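Local coordinates for Non-heme chloroperoxidase CPO-A1 (Streptomyces aureofaciens, PDB 1A8Q), which probably chlorinates, and is able to brominate, organic substrates as a cofactor-free haloperoxidase, and may take part in 7-chlorotetracycline biosynthesis, at residues L100-G105 with T205-K210; R113-L118 with I213-V218; P123-S128 with D229-K234. All coordinates share one frame; numbering follows the deposited sequence.

Contact 1 of 3, residues L100-G105 with T205-K210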
loop_
_atom_site.group_PDB
_atom_site.type_symbol
_atom_site.label_atom_id
_atom_site.label_comp_id
_atom_site.label_asym_id
_atom_site.label_seq_id
_atom_site.Cartn_x
_atom_site.Cartn_y
_atom_site.Cartn_z
ATOM N N LEU A 100 4.923 -3.650 -4.746
ATOM C CA LEU A 100 6.354 -3.337 -4.527
ATOM C C LEU A 100 7.166 -4.649 -4.582
ATOM O O LEU A 100 8.077 -4.706 -5.387
ATOM C CB LEU A 100 6.504 -2.682 -3.164
ATOM C CG LEU A 100 7.832 -1.927 -2.920
ATOM C CD1 LEU A 100 7.726 -1.098 -1.621
ATOM C CD2 LEU A 100 8.969 -2.910 -2.740
ATOM N N ALA A 101 6.695 -5.633 -3.858
ATOM C CA ALA A 101 7.438 -6.931 -3.858
ATOM C C ALA A 101 7.489 -7.555 -5.222
ATOM O O ALA A 101 8.537 -8.050 -5.706
ATOM C CB ALA A 101 6.763 -7.823 -2.840
ATOM N N ARG A 102 6.367 -7.597 -5.953
ATOM C CA ARG A 102 6.365 -8.230 -7.266
ATOM C C ARG A 102 7.122 -7.415 -8.277
ATOM O O ARG A 102 7.717 -7.964 -9.192
ATOM C CB ARG A 102 4.904 -8.564 -7.679
ATOM C CG ARG A 102 4.832 -9.234 -9.046
ATOM C CD ARG A 102 5.493 -10.618 -9.075
ATOM N NE ARG A 102 5.195 -11.377 -7.891
ATOM C CZ ARG A 102 4.115 -12.145 -7.735
ATOM N NH1 ARG A 102 3.239 -12.224 -8.728
ATOM N NH2 ARG A 102 3.963 -12.801 -6.585
ATOM N N TYR A 103 7.193 -6.062 -8.154
ATOM C CA TYR A 103 8.072 -5.258 -8.983
ATOM C C TYR A 103 9.545 -5.683 -8.779
ATOM O O TYR A 103 10.219 -5.860 -9.803
ATOM C CB TYR A 103 7.888 -3.741 -8.634
ATOM C CG TYR A 103 8.862 -2.911 -9.454
ATOM C CD1 TYR A 103 8.658 -2.518 -10.760
ATOM C CD2 TYR A 103 10.052 -2.554 -8.817
ATOM C CE1 TYR A 103 9.625 -1.782 -11.445
ATOM C CE2 TYR A 103 11.023 -1.828 -9.485
ATOM C CZ TYR A 103 10.802 -1.457 -10.776
ATOM O OH TYR A 103 11.776 -0.732 -11.421
ATOM N N VAL A 104 9.955 -5.870 -7.546
ATOM C CA VAL A 104 11.356 -6.324 -7.330
ATOM C C VAL A 104 11.556 -7.706 -7.967
ATOM O O VAL A 104 12.559 -7.979 -8.671
ATOM C CB VAL A 104 11.681 -6.308 -5.842
ATOM C CG1 VAL A 104 12.994 -7.035 -5.511
ATOM C CG2 VAL A 104 11.812 -4.847 -5.377
ATOM N N GLY A 105 10.588 -8.577 -7.774
ATOM C CA GLY A 105 10.706 -9.958 -8.279
ATOM C C GLY A 105 10.785 -9.990 -9.788
ATOM O O GLY A 105 11.500 -10.826 -10.359
ATOM N N THR A 205 6.723 -14.599 -0.577
ATOM C CA THR A 205 7.985 -14.984 0.097
ATOM C C THR A 205 9.167 -15.005 -0.847
ATOM O O THR A 205 10.221 -14.455 -0.476
ATOM C CB THR A 205 7.788 -16.373 0.740
ATOM O OG1 THR A 205 6.703 -16.346 1.656
ATOM C CG2 THR A 205 9.036 -16.777 1.537
ATOM N N GLU A 206 9.068 -15.612 -2.024
ATOM C CA GLU A 206 10.212 -15.679 -2.939
ATOM C C GLU A 206 10.640 -14.356 -3.543
ATOM O O GLU A 206 11.828 -14.143 -3.830
ATOM C CB GLU A 206 9.992 -16.757 -3.994
ATOM C CG GLU A 206 9.836 -18.140 -3.343
ATOM C CD GLU A 206 11.057 -18.561 -2.536
ATOM O OE1 GLU A 206 12.168 -18.532 -3.115
ATOM O OE2 GLU A 206 10.946 -18.875 -1.334
ATOM N N ASP A 207 9.690 -13.415 -3.692
ATOM C CA ASP A 207 10.069 -12.081 -4.127
ATOM C C ASP A 207 10.865 -11.336 -3.046
ATOM O O ASP A 207 11.807 -10.604 -3.391
ATOM C CB ASP A 207 8.802 -11.242 -4.423
ATOM C CG ASP A 207 8.047 -11.694 -5.658
ATOM O OD1 ASP A 207 8.645 -12.134 -6.666
ATOM O OD2 ASP A 207 6.810 -11.589 -5.615
ATOM N N LEU A 208 10.494 -11.499 -1.804
ATOM C CA LEU A 208 11.145 -10.829 -0.673
ATOM C C LEU A 208 12.624 -11.253 -0.563
ATOM O O LEU A 208 13.447 -10.435 -0.193
ATOM C CB LEU A 208 10.493 -11.084 0.670
ATOM C CG LEU A 208 9.014 -10.650 0.861
ATOM C CD1 LEU A 208 8.504 -11.036 2.226
ATOM C CD2 LEU A 208 8.923 -9.134 0.646
ATOM N N LYS A 209 12.901 -12.511 -0.895
ATOM C CA LYS A 209 14.301 -12.975 -0.818
ATOM C C LYS A 209 15.178 -12.334 -1.885
ATOM O O LYS A 209 16.430 -12.388 -1.832
ATOM C CB LYS A 209 14.292 -14.505 -0.945
ATOM C CG LYS A 209 13.693 -15.294 0.207
ATOM C CD LYS A 209 13.638 -16.778 -0.194
ATOM C CE LYS A 209 13.083 -17.663 0.901
ATOM N NZ LYS A 209 13.089 -19.109 0.427
ATOM N N LYS A 210 14.631 -11.713 -2.925
ATOM C CA LYS A 210 15.362 -11.030 -3.960
ATOM C C LYS A 210 15.669 -9.574 -3.617
ATOM O O LYS A 210 16.363 -8.937 -4.417
ATOM C CB LYS A 210 14.617 -11.097 -5.294
ATOM C CG LYS A 210 14.435 -12.566 -5.704
ATOM C CD LYS A 210 13.869 -12.673 -7.109
ATOM C CE LYS A 210 14.400 -13.966 -7.754
ATOM N NZ LYS A 210 15.812 -13.737 -8.216
#

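Contact 2 of 3, residues R113-L118 with I213-V218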
loop_
_atom_site.group_PDB
_atom_site.type_symbol
_atom_site.label_atom_id
_atom_site.label_comp_id
_atom_site.label_asym_id
_atom_site.label_seq_id
_atom_site.Cartn_x
_atom_site.Cartn_y
_atom_site.Cartn_z
ATOM N N ARG A 113 16.817 2.633 -4.818
ATOM C CA ARG A 113 17.735 2.872 -3.708
ATOM C C ARG A 113 17.293 2.110 -2.480
ATOM O O ARG A 113 18.130 1.514 -1.769
ATOM C CB ARG A 113 17.762 4.372 -3.370
ATOM C CG ARG A 113 18.692 4.607 -2.160
ATOM C CD ARG A 113 18.922 6.114 -2.125
ATOM N NE ARG A 113 20.105 6.484 -1.413
ATOM C CZ ARG A 113 20.842 7.566 -1.612
ATOM N NH1 ARG A 113 20.570 8.449 -2.557
ATOM N NH2 ARG A 113 21.909 7.676 -0.824
ATOM N N SER A 114 16.005 2.181 -2.132
ATOM C CA SER A 114 15.528 1.604 -0.884
ATOM C C SER A 114 13.987 1.427 -0.956
ATOM O O SER A 114 13.402 1.862 -1.940
ATOM C CB SER A 114 15.884 2.463 0.333
ATOM O OG SER A 114 15.419 3.816 0.083
ATOM N N ALA A 115 13.435 0.794 0.062
ATOM C CA ALA A 115 11.998 0.480 0.062
ATOM C C ALA A 115 11.435 0.548 1.459
ATOM O O ALA A 115 12.109 0.372 2.472
ATOM C CB ALA A 115 11.772 -0.953 -0.437
ATOM N N VAL A 116 10.136 0.927 1.527
ATOM C CA VAL A 116 9.465 1.015 2.817
ATOM C C VAL A 116 8.163 0.221 2.693
ATOM O O VAL A 116 7.409 0.504 1.762
ATOM C CB VAL A 116 9.081 2.470 3.184
ATOM C CG1 VAL A 116 8.333 2.514 4.501
ATOM C CG2 VAL A 116 10.363 3.334 3.254
ATOM N N LEU A 117 7.901 -0.663 3.638
ATOM C CA LEU A 117 6.669 -1.463 3.615
ATOM C C LEU A 117 5.877 -1.043 4.827
ATOM O O LEU A 117 6.221 -1.356 5.962
ATOM C CB LEU A 117 7.030 -2.962 3.702
ATOM C CG LEU A 117 7.636 -3.599 2.453
ATOM C CD1 LEU A 117 7.942 -5.063 2.837
ATOM C CD2 LEU A 117 6.725 -3.645 1.245
ATOM N N LEU A 118 4.799 -0.269 4.620
ATOM C CA LEU A 118 3.977 0.173 5.748
ATOM C C LEU A 118 2.720 -0.657 5.844
ATOM O O LEU A 118 1.906 -0.665 4.881
ATOM C CB LEU A 118 3.564 1.660 5.434
ATOM C CG LEU A 118 2.584 2.273 6.442
ATOM C CD1 LEU A 118 3.152 2.417 7.841
ATOM C CD2 LEU A 118 2.148 3.686 5.980
ATOM N N ILE A 213 18.241 -4.182 -1.275
ATOM C CA ILE A 213 18.315 -2.747 -0.963
ATOM C C ILE A 213 17.830 -2.548 0.453
ATOM O O ILE A 213 17.074 -3.378 0.957
ATOM C CB ILE A 213 17.395 -1.935 -1.909
ATOM C CG1 ILE A 213 15.958 -2.478 -1.873
ATOM C CG2 ILE A 213 17.963 -1.954 -3.332
ATOM C CD1 ILE A 213 15.015 -1.657 -2.756
ATOM N N PRO A 214 18.214 -1.480 1.154
ATOM C CA PRO A 214 17.786 -1.235 2.513
ATOM C C PRO A 214 16.245 -1.190 2.519
ATOM O O PRO A 214 15.730 -0.538 1.619
ATOM C CB PRO A 214 18.368 0.126 2.881
ATOM C CG PRO A 214 19.433 0.376 1.893
ATOM C CD PRO A 214 19.188 -0.476 0.671
ATOM N N THR A 215 15.638 -1.764 3.526
ATOM C CA THR A 215 14.186 -1.840 3.551
ATOM C C THR A 215 13.730 -1.579 4.965
ATOM O O THR A 215 14.288 -2.137 5.921
ATOM C CB THR A 215 13.702 -3.247 3.108
ATOM O OG1 THR A 215 14.103 -3.483 1.748
ATOM C CG2 THR A 215 12.179 -3.273 3.241
ATOM N N LEU A 216 12.779 -0.677 5.140
ATOM C CA LEU A 216 12.174 -0.411 6.415
ATOM C C LEU A 216 10.764 -0.995 6.434
ATOM O O LEU A 216 9.999 -0.706 5.514
ATOM C CB LEU A 216 12.044 1.115 6.606
ATOM C CG LEU A 216 11.291 1.567 7.850
ATOM C CD1 LEU A 216 11.941 1.196 9.166
ATOM C CD2 LEU A 216 11.120 3.101 7.782
ATOM N N VAL A 217 10.456 -1.758 7.445
ATOM C CA VAL A 217 9.117 -2.341 7.592
ATOM C C VAL A 217 8.489 -1.684 8.796
ATOM O O VAL A 217 9.056 -1.677 9.903
ATOM C CB VAL A 217 9.217 -3.876 7.801
ATOM C CG1 VAL A 217 7.799 -4.425 7.975
ATOM C CG2 VAL A 217 9.903 -4.516 6.595
ATOM N N VAL A 218 7.356 -0.961 8.634
ATOM C CA VAL A 218 6.659 -0.320 9.742
ATOM C C VAL A 218 5.286 -0.979 9.903
ATOM O O VAL A 218 4.687 -1.210 8.855
ATOM C CB VAL A 218 6.424 1.191 9.444
ATOM C CG1 VAL A 218 5.599 1.867 10.530
ATOM C CG2 VAL A 218 7.796 1.876 9.336
#

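Contact 3 of 3, residues P123-S128 with D229-K234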
loop_
_atom_site.group_PDB
_atom_site.type_symbol
_atom_site.label_atom_id
_atom_site.label_comp_id
_atom_site.label_asym_id
_atom_site.label_seq_id
_atom_site.Cartn_x
_atom_site.Cartn_y
_atom_site.Cartn_z
ATOM N N PRO A 123 4.573 -11.554 4.002
ATOM C CA PRO A 123 4.719 -12.432 2.890
ATOM C C PRO A 123 3.441 -13.051 2.322
ATOM O O PRO A 123 3.381 -13.195 1.111
ATOM C CB PRO A 123 5.577 -13.609 3.458
ATOM C CG PRO A 123 6.040 -13.136 4.782
ATOM C CD PRO A 123 5.076 -12.108 5.301
ATOM N N VAL A 124 2.527 -13.444 3.160
ATOM C CA VAL A 124 1.270 -14.037 2.692
ATOM C C VAL A 124 0.237 -13.868 3.788
ATOM O O VAL A 124 0.519 -14.045 4.963
ATOM C CB VAL A 124 1.409 -15.495 2.211
ATOM C CG1 VAL A 124 1.925 -16.398 3.311
ATOM C CG2 VAL A 124 0.074 -15.981 1.658
ATOM N N MET A 125 -1.015 -13.484 3.412
ATOM C CA MET A 125 -2.024 -13.277 4.419
ATOM C C MET A 125 -2.845 -14.488 4.867
ATOM O O MET A 125 -3.180 -14.552 6.048
ATOM C CB MET A 125 -3.083 -12.276 3.810
ATOM C CG MET A 125 -2.337 -10.940 3.611
ATOM S SD MET A 125 -2.782 -9.857 4.979
ATOM C CE MET A 125 -4.458 -9.448 4.457
ATOM N N ILE A 126 -3.146 -15.368 3.917
ATOM C CA ILE A 126 -4.084 -16.454 4.234
ATOM C C ILE A 126 -3.602 -17.406 5.326
ATOM O O ILE A 126 -2.454 -17.836 5.340
ATOM C CB ILE A 126 -4.454 -17.211 2.952
ATOM C CG1 ILE A 126 -5.581 -18.223 3.174
ATOM C CG2 ILE A 126 -3.294 -17.940 2.289
ATOM C CD1 ILE A 126 -6.891 -17.635 3.607
ATOM N N LYS A 127 -4.513 -17.666 6.260
ATOM C CA LYS A 127 -4.210 -18.643 7.304
ATOM C C LYS A 127 -4.117 -20.046 6.708
ATOM O O LYS A 127 -4.870 -20.446 5.827
ATOM C CB LYS A 127 -5.348 -18.641 8.329
ATOM C CG LYS A 127 -5.193 -19.523 9.551
ATOM C CD LYS A 127 -6.427 -19.415 10.438
ATOM C CE LYS A 127 -6.336 -20.373 11.635
ATOM N NZ LYS A 127 -7.104 -19.768 12.775
ATOM N N SER A 128 -3.152 -20.784 7.266
ATOM C CA SER A 128 -3.052 -22.208 6.854
ATOM C C SER A 128 -2.320 -22.915 7.990
ATOM O O SER A 128 -1.887 -22.275 8.946
ATOM C CB SER A 128 -2.270 -22.311 5.555
ATOM O OG SER A 128 -0.893 -21.981 5.689
ATOM N N ASP A 229 1.594 -10.101 13.232
ATOM C CA ASP A 229 2.428 -11.321 13.376
ATOM C C ASP A 229 2.598 -12.160 12.137
ATOM O O ASP A 229 3.575 -12.933 11.971
ATOM C CB ASP A 229 1.798 -12.166 14.499
ATOM C CG ASP A 229 1.952 -11.469 15.838
ATOM O OD1 ASP A 229 2.914 -10.705 16.066
ATOM O OD2 ASP A 229 1.057 -11.686 16.670
ATOM N N ALA A 230 1.630 -12.161 11.230
ATOM C CA ALA A 230 1.717 -12.954 10.015
ATOM C C ALA A 230 2.468 -12.231 8.920
ATOM O O ALA A 230 2.841 -12.829 7.928
ATOM C CB ALA A 230 0.318 -13.295 9.489
ATOM N N THR A 231 2.520 -10.883 8.983
ATOM C CA THR A 231 3.060 -10.130 7.840
ATOM C C THR A 231 4.300 -9.348 8.233
ATOM O O THR A 231 5.409 -9.854 8.136
ATOM C CB THR A 231 1.943 -9.172 7.316
ATOM O OG1 THR A 231 1.530 -8.338 8.406
ATOM C CG2 THR A 231 0.772 -10.051 6.865
ATOM N N GLY A 232 4.216 -8.107 8.702
ATOM C CA GLY A 232 5.374 -7.308 9.071
ATOM C C GLY A 232 6.445 -8.003 9.916
ATOM O O GLY A 232 7.629 -7.835 9.607
ATOM N N ARG A 233 6.056 -8.693 10.970
ATOM C CA ARG A 233 7.106 -9.418 11.737
ATOM C C ARG A 233 7.841 -10.440 10.898
ATOM O O ARG A 233 9.060 -10.648 11.074
ATOM C CB ARG A 233 6.462 -10.061 12.959
ATOM C CG ARG A 233 6.389 -9.090 14.126
ATOM C CD ARG A 233 6.128 -9.845 15.419
ATOM N NE ARG A 233 5.297 -9.025 16.296
ATOM C CZ ARG A 233 5.778 -8.046 17.040
ATOM N NH1 ARG A 233 7.074 -7.754 17.018
ATOM N NH2 ARG A 233 4.965 -7.353 17.814
ATOM N N LYS A 234 7.183 -11.121 9.959
ATOM C CA LYS A 234 7.860 -12.097 9.120
ATOM C C LYS A 234 8.618 -11.506 7.965
ATOM O O LYS A 234 9.697 -11.965 7.610
ATOM C CB LYS A 234 6.828 -13.104 8.541
ATOM C CG LYS A 234 6.225 -13.907 9.700
ATOM C CD LYS A 234 5.342 -15.002 9.066
ATOM C CE LYS A 234 4.668 -15.827 10.158
ATOM N NZ LYS A 234 5.126 -17.246 10.060
HETATM O O HOH W 1 2.809 -14.919 6.226
#

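Contact 1 of 3, residues L100-G105 with T205-K210
Arg-102 and Asp-207 form a side-on salt bridge in which two guanidinium nitrogens reach a single carboxylate oxygen. NE of Arg-102 makes the short, nearly straight bond to OD2 of Asp-207 (2.8 Å, 166° at the hydrogen); NH2 adds a longer, more bent one to the same OD2 at 3.2 Å. OD2 lies in the guanidinium plane and is met on its syn side, while the two flat groups are turned 57° apart. The first side-chain bond of Arg-102 points away overall, but bends at chi2 (65°) and chi3 set CD and then NE back toward the aspartate; NH1 has a second salt bridge, to Asp-70. The bridge joins helix 96-107, the helix after the nucleophile elbow of this alpha/beta hydrolase fold, to the short helix 205-208. Close packing surrounds it: CB of Asp-207 sits 3.5 Å from the carbonyl O of Ala-101, and OD1 lies 3.4 Å from CA of Gly-105, where the lack of a side chain lets the carboxylate lie against the helix backbone. The apolar pair is CB of Ala-101 with CD2 of Leu-208 (4.3 Å); a methyl, CG1 of Val-104, approaches the carbonyl O of Lys-210 at 4.0 Å.

Contact 2 of 3, residues R113-L118 with I213-V218
Strands 114-118 and 215-218 run parallel, their axes 4.7 Å apart at an angle of 10°, and pair Ala-115 with Thr-215 through Leu-118 with Val-218. Four backbone hydrogen bonds join them: Ala-115 N to Pro-214 O, Leu-216 N to Ala-115 O, Leu-117 N to Leu-216 O (2.8 Å) and Val-218 N to Leu-117 O. CA-H...O contacts also reach Ala-115 O (from Thr-215 CA, 3.2 Å), Leu-216 O and Leu-117 O. On one face, CD1 of Leu-118 lies against CG1 of Val-218 at 3.7 Å, the two side chains crossing obliquely, and CG1 of Val-116 reaches CD2 of Leu-216 at 4.3 Å. Helix 260-272 covers part of this face through Leu-268 and Phe-271. The opposite face carries Ala-115, Leu-117, Thr-215 and Val-217, and helix 96-107 packs on it. Ahead of the second strand, CG1 of Ile-213 stands between its own backbone N and carbonyl carbon (chi1 54°), and CD1 beyond it meets CB of Ala-115 at 4.0 Å. Thr-215 OG1 donates to Ile-213 O at 3.1 Å from above the carbonyl plane, which ties the hydroxyl to the backbone of its own segment. In this buried part of the central alpha/beta hydrolase sheet the polar links between the strands are backbone ones, while the side chains on both faces are largely aliphatic and add van der Waals packing.

Contact 3 of 3, residues P123-S128 with D229-K234
Pro-123 packs against Ala-230, Thr-231 and Lys-234 in a small, buried loop-to-helix contact, where the chain after strand 112-118 passes the start of helix 232-238. No direct hydrogen bond crosses it; a water supplies the polar link. The proline follows a cis peptide bond and presents CD and CG of its ring to the other segment: CD lies 3.5 Å from the carbonyl O of Ala-230 and 3.6 Å from that of Thr-231. Its CD and CG are also met by CB of Lys-234, CD at 3.8 Å, with the ring and the lysine side chain crossing at about a right angle. The water donates to the carbonyl O of Val-124 (2.8 Å) and to the carbonyl O of Ala-230 (2.7 Å), joining two acceptors that could not bond to each other directly. The first side-chain bond of Met-125 points away from 229-234, but its chain bends at chi2 (-101°), which puts SD 4.0 Å from CG2 of Thr-231. That methyl stands anti to the carbonyl carbon of Thr-231, while OG1 is bonded to the carbonyl O of Pro-227. Thr-231 occupies the N-cap position, although its side chain makes no capping bond. Around the contact, Pro-123 also packs on helix 205-208, Met-125 reaches Phe-140 of helix 137-162, and Val-226 of the loop that follows strand 215-220 touches both Met-125 and Thr-231.

Overall arrangement
Contact 2 lies within the central sheet, and contacts 1 and 3 have their centres about 12 Å and about 17 Å from its centre. Contact 1 meets it through Leu-100, whose CD2 lies 4.1 Å from CB of Ala-115; contact 3 meets it where CG1 of Val-217 is 3.8 Å from the carbonyl O of Gly-232. Contacts 1 and 3, about 15 Å apart between centres, join where OG1 of Thr-205 approaches CB of Pro-123 at 3.5 Å. The catalytic triad lies near contacts 2 and 3: between side chains, Leu-118 is about 7 Å from His-252, Met-125 about 7 Å from Ser-94 and Thr-231 about 7 Å from Asp-223.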